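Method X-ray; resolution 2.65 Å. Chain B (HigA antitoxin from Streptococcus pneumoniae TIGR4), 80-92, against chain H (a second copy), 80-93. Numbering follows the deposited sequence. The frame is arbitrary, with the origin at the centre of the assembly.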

# COMPACT_ATOMS: atom_id res chain seq x y z
N LEU B 80 -0.64 1.69 9.93
CA LEU B 80 -0.68 3.15 9.82
C LEU B 80 -1.88 3.73 10.56
O LEU B 80 -1.77 4.78 11.21
CB LEU B 80 -0.70 3.58 8.36
CG LEU B 80 0.60 3.48 7.55
CD1 LEU B 80 0.39 3.98 6.13
CD2 LEU B 80 1.73 4.26 8.23
N ALA B 81 -3.03 3.06 10.46
CA ALA B 81 -4.26 3.55 11.09
C ALA B 81 -4.12 3.64 12.60
O ALA B 81 -4.57 4.60 13.22
CB ALA B 81 -5.43 2.66 10.72
N SER B 82 -3.48 2.63 13.20
CA SER B 82 -3.28 2.62 14.64
C SER B 82 -2.34 3.75 15.07
O SER B 82 -2.31 4.14 16.23
CB SER B 82 -2.75 1.27 15.10
OG SER B 82 -1.37 1.13 14.79
N LEU B 83 -1.57 4.26 14.11
CA LEU B 83 -0.66 5.37 14.37
C LEU B 83 -1.27 6.72 13.98
O LEU B 83 -0.62 7.75 14.07
CB LEU B 83 0.66 5.17 13.63
CG LEU B 83 1.50 3.98 14.11
CD1 LEU B 83 2.79 3.87 13.32
CD2 LEU B 83 1.79 4.09 15.60
N GLY B 84 -2.53 6.69 13.54
CA GLY B 84 -3.23 7.90 13.15
C GLY B 84 -2.90 8.35 11.74
O GLY B 84 -2.99 9.54 11.41
N LYS B 85 -2.53 7.40 10.89
CA LYS B 85 -2.15 7.70 9.52
C LYS B 85 -2.85 6.76 8.54
O LYS B 85 -3.41 5.74 8.93
CB LYS B 85 -0.63 7.59 9.34
CG LYS B 85 0.17 8.61 10.13
CD LYS B 85 0.16 9.97 9.44
CE LYS B 85 0.80 11.04 10.32
NZ LYS B 85 2.16 10.64 10.78
N THR B 86 -2.81 7.11 7.26
CA THR B 86 -3.29 6.21 6.22
C THR B 86 -2.66 6.56 4.87
O THR B 86 -1.81 7.45 4.78
CB THR B 86 -4.82 6.25 6.08
OG1 THR B 86 -5.24 5.21 5.19
CG2 THR B 86 -5.29 7.60 5.55
N LEU B 87 -3.08 5.85 3.83
CA LEU B 87 -2.63 6.11 2.47
C LEU B 87 -3.77 6.68 1.65
O LEU B 87 -4.94 6.38 1.88
CB LEU B 87 -2.10 4.83 1.82
CG LEU B 87 -0.94 4.12 2.51
CD1 LEU B 87 -0.59 2.84 1.77
CD2 LEU B 87 0.28 5.04 2.60
N ALA B 88 -3.43 7.52 0.67
CA ALA B 88 -4.42 8.09 -0.22
C ALA B 88 -3.90 8.08 -1.65
O ALA B 88 -2.71 8.29 -1.88
CB ALA B 88 -4.78 9.50 0.21
N VAL B 89 -4.79 7.83 -2.61
CA VAL B 89 -4.42 7.98 -4.00
C VAL B 89 -4.28 9.48 -4.30
O VAL B 89 -5.13 10.29 -3.91
CB VAL B 89 -5.44 7.31 -4.95
CG1 VAL B 89 -5.58 5.84 -4.61
CG2 VAL B 89 -6.81 7.99 -4.88
N VAL B 90 -3.19 9.84 -4.95
CA VAL B 90 -2.84 11.23 -5.16
C VAL B 90 -2.19 11.36 -6.54
O VAL B 90 -1.53 10.42 -7.00
CB VAL B 90 -1.91 11.75 -4.03
CG1 VAL B 90 -0.53 11.12 -4.12
CG2 VAL B 90 -1.80 13.27 -4.02
N PRO B 91 -2.41 12.49 -7.23
CA PRO B 91 -1.78 12.68 -8.54
C PRO B 91 -0.26 12.60 -8.51
O PRO B 91 0.36 12.78 -7.46
CB PRO B 91 -2.24 14.08 -8.94
CG PRO B 91 -3.57 14.23 -8.28
CD PRO B 91 -3.47 13.49 -6.98
N LEU B 92 0.33 12.32 -9.67
CA LEU B 92 1.78 12.16 -9.79
C LEU B 92 2.43 13.44 -10.32
O LEU B 92 3.01 14.22 -9.56
CB LEU B 92 2.10 10.98 -10.71
CG LEU B 92 3.55 10.49 -10.77
CD1 LEU B 92 4.01 10.01 -9.41
CD2 LEU B 92 3.67 9.38 -11.80
N LEU H 80 -0.08 2.23 -10.48
CA LEU H 80 -0.60 3.59 -10.33
C LEU H 80 0.23 4.61 -11.10
O LEU H 80 -0.31 5.56 -11.67
CB LEU H 80 -0.66 3.98 -8.85
CG LEU H 80 -1.76 3.33 -8.00
CD1 LEU H 80 -1.66 3.79 -6.56
CD2 LEU H 80 -3.14 3.63 -8.57
N ALA H 81 1.55 4.41 -11.12
CA ALA H 81 2.46 5.34 -11.78
C ALA H 81 2.18 5.44 -13.28
O ALA H 81 2.25 6.52 -13.86
CB ALA H 81 3.90 4.92 -11.55
N SER H 82 1.85 4.30 -13.88
CA SER H 82 1.49 4.25 -15.30
C SER H 82 0.22 5.06 -15.56
O SER H 82 0.02 5.59 -16.66
CB SER H 82 1.30 2.81 -15.75
OG SER H 82 2.39 2.00 -15.37
N LEU H 83 -0.64 5.14 -14.55
CA LEU H 83 -1.93 5.80 -14.68
C LEU H 83 -1.89 7.25 -14.20
O LEU H 83 -2.90 7.95 -14.26
CB LEU H 83 -3.00 5.02 -13.90
CG LEU H 83 -3.68 3.83 -14.57
CD1 LEU H 83 -2.68 2.81 -15.06
CD2 LEU H 83 -4.67 3.18 -13.62
N GLY H 84 -0.73 7.68 -13.73
CA GLY H 84 -0.56 9.06 -13.31
C GLY H 84 -0.88 9.32 -11.85
O GLY H 84 -0.97 10.47 -11.43
N LYS H 85 -1.05 8.25 -11.08
CA LYS H 85 -1.27 8.39 -9.64
C LYS H 85 -0.21 7.66 -8.83
O LYS H 85 0.65 6.98 -9.39
CB LYS H 85 -2.66 7.87 -9.26
CG LYS H 85 -3.79 8.86 -9.48
CD LYS H 85 -4.36 8.77 -10.88
CE LYS H 85 -5.57 9.67 -11.03
NZ LYS H 85 -6.30 9.42 -12.31
N THR H 86 -0.28 7.81 -7.51
CA THR H 86 0.62 7.13 -6.58
C THR H 86 0.04 7.34 -5.17
O THR H 86 -0.94 8.06 -5.01
CB THR H 86 2.10 7.65 -6.78
OG1 THR H 86 2.74 6.84 -7.77
CG2 THR H 86 2.96 7.63 -5.52
N LEU H 87 0.63 6.71 -4.15
CA LEU H 87 0.16 6.82 -2.78
C LEU H 87 0.97 7.81 -1.97
O LEU H 87 2.17 7.99 -2.20
CB LEU H 87 0.20 5.45 -2.11
CG LEU H 87 -0.66 4.36 -2.74
CD1 LEU H 87 -0.38 3.01 -2.10
CD2 LEU H 87 -2.13 4.73 -2.62
N ALA H 88 0.30 8.48 -1.03
CA ALA H 88 0.97 9.38 -0.10
C ALA H 88 0.54 9.08 1.33
O ALA H 88 -0.57 8.58 1.56
CB ALA H 88 0.67 10.83 -0.44
N VAL H 89 1.40 9.37 2.29
CA VAL H 89 1.03 9.20 3.69
C VAL H 89 0.33 10.45 4.20
O VAL H 89 0.93 11.53 4.27
CB VAL H 89 2.25 8.90 4.58
CG1 VAL H 89 1.85 8.89 6.05
CG2 VAL H 89 2.89 7.58 4.18
N VAL H 90 -0.93 10.30 4.57
CA VAL H 90 -1.75 11.43 5.01
C VAL H 90 -2.37 11.15 6.37
O VAL H 90 -2.53 9.99 6.75
CB VAL H 90 -2.87 11.75 3.98
CG1 VAL H 90 -2.27 12.11 2.64
CG2 VAL H 90 -3.82 10.56 3.85
N PRO H 91 -2.72 12.21 7.11
CA PRO H 91 -3.37 12.01 8.42
C PRO H 91 -4.73 11.33 8.30
O PRO H 91 -5.47 11.57 7.34
CB PRO H 91 -3.51 13.43 8.97
CG PRO H 91 -2.51 14.24 8.23
CD PRO H 91 -2.43 13.64 6.87
N LEU H 92 -5.05 10.49 9.27
CA LEU H 92 -6.37 9.89 9.39
C LEU H 92 -7.39 10.96 9.76
O LEU H 92 -7.06 11.94 10.43
CB LEU H 92 -6.35 8.78 10.44
CG LEU H 92 -7.46 7.74 10.38
CD1 LEU H 92 -7.50 7.12 9.00
CD2 LEU H 92 -7.25 6.68 11.45
N GLU H 93 -8.64 10.80 9.32
CA GLU H 93 -9.69 11.74 9.69
C GLU H 93 -11.07 11.09 9.64
O GLU H 93 -11.92 11.34 10.49
CB GLU H 93 -9.66 12.98 8.80
CG GLU H 93 -10.75 13.99 9.13
CD GLU H 93 -10.74 15.19 8.20
OE1 GLU H 93 -9.71 15.41 7.53
OE2 GLU H 93 -11.76 15.91 8.14

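Strand 85-91 of chain B pairs antiparallel with the same strand of chain H, and the two stretches together bury 994 Å² of surface. The register is centred on Ala B88 and Ala H88, which face each other as a hydrogen-bonded pair, so that the bridges on one side of the centre repeat those on the other with the chains exchanged.

Eight backbone hydrogen bonds hold the strand pair together. At the centre, Ala B88 N donates to Ala H88 O (3.2 Å) and Ala H88 N to Ala B88 O (3.1 Å). One step outward, Thr B86 N reaches Val H90 O at 2.9 Å and Val H90 N reaches Thr B86 O at 3.0 Å; in the matching pair at the other end, Val B90 N to Thr H86 O and Thr H86 N to Val B90 O both measure 2.9 Å. The outermost bonds of the ladder join Leu H92 N to Gly B84 O (3.1 Å) and Leu B92 N to Gly H84 O (2.9 Å). These last two bonds differ in geometry: the first is nearly linear, at 173°, whereas the second is bent to 131°.

Between the hydrogen-bonded pairs the strands draw closer: Leu B87 CA lies 4.9 Å from Val H89 CA, and Val B89 CA lies 4.9 Å from Leu H87 CA, whereas Ala B88 CA and Ala H88 CA are 5.5 Å apart. Here CA-H groups point at carbonyls of the partner strand. Leu B87 CA lies 3.3 Å from Ala H88 O, and Leu H87 CA lies 3.3 Å from Ala B88 O, so each central carbonyl receives both an N-H and a CA-H from across the strand pair.

The apolar side chains divide between the two faces of the sheet. On the face carrying Leu B87, Val B89, Leu H87 and Val H89, Leu B87 CD1 meets Leu H87 CD1 at 3.9 Å, linking the two non-hydrogen-bonded pairs across the centre. Within those pairs, Leu B87 CD2 packs against Val H89 CG2 (4.0 Å) and Val B89 CG1 against Leu H87 CD2 (4.1 Å). The other face carries Thr B86, Ala B88, Val B90, Thr H86, Ala H88 and Val H90; the small alanine methyls are flanked diagonally by valines, with Ala B88 CB 3.9 Å from Val H90 CG2 and Val B90 CG1 3.9 Å from Ala H88 CB. Leu B92 and Leu H92 widen the contact: Leu B92 CD2 lies 4.5 Å from Ala H81 CB, and Leu H92 CD2 lies 4.5 Å from Ala B81 CB.

The turns leading into the strands are built alike. Gly B84 and Gly H84 adopt positive phi in Schellman motifs, and Lys B85 N and Lys H85 N bond back to Leu B80 O (2.7 Å) and Leu H80 O (2.9 Å), respectively. Each glycine thus follows a helix while its carbonyl accepts the outermost bond of the strand pair. The threonines differ between the copies: Thr B86 has chi1 near 180° (t), while Thr H86 is in m and its OG1 donates to Lys H85 O at 2.6 Å.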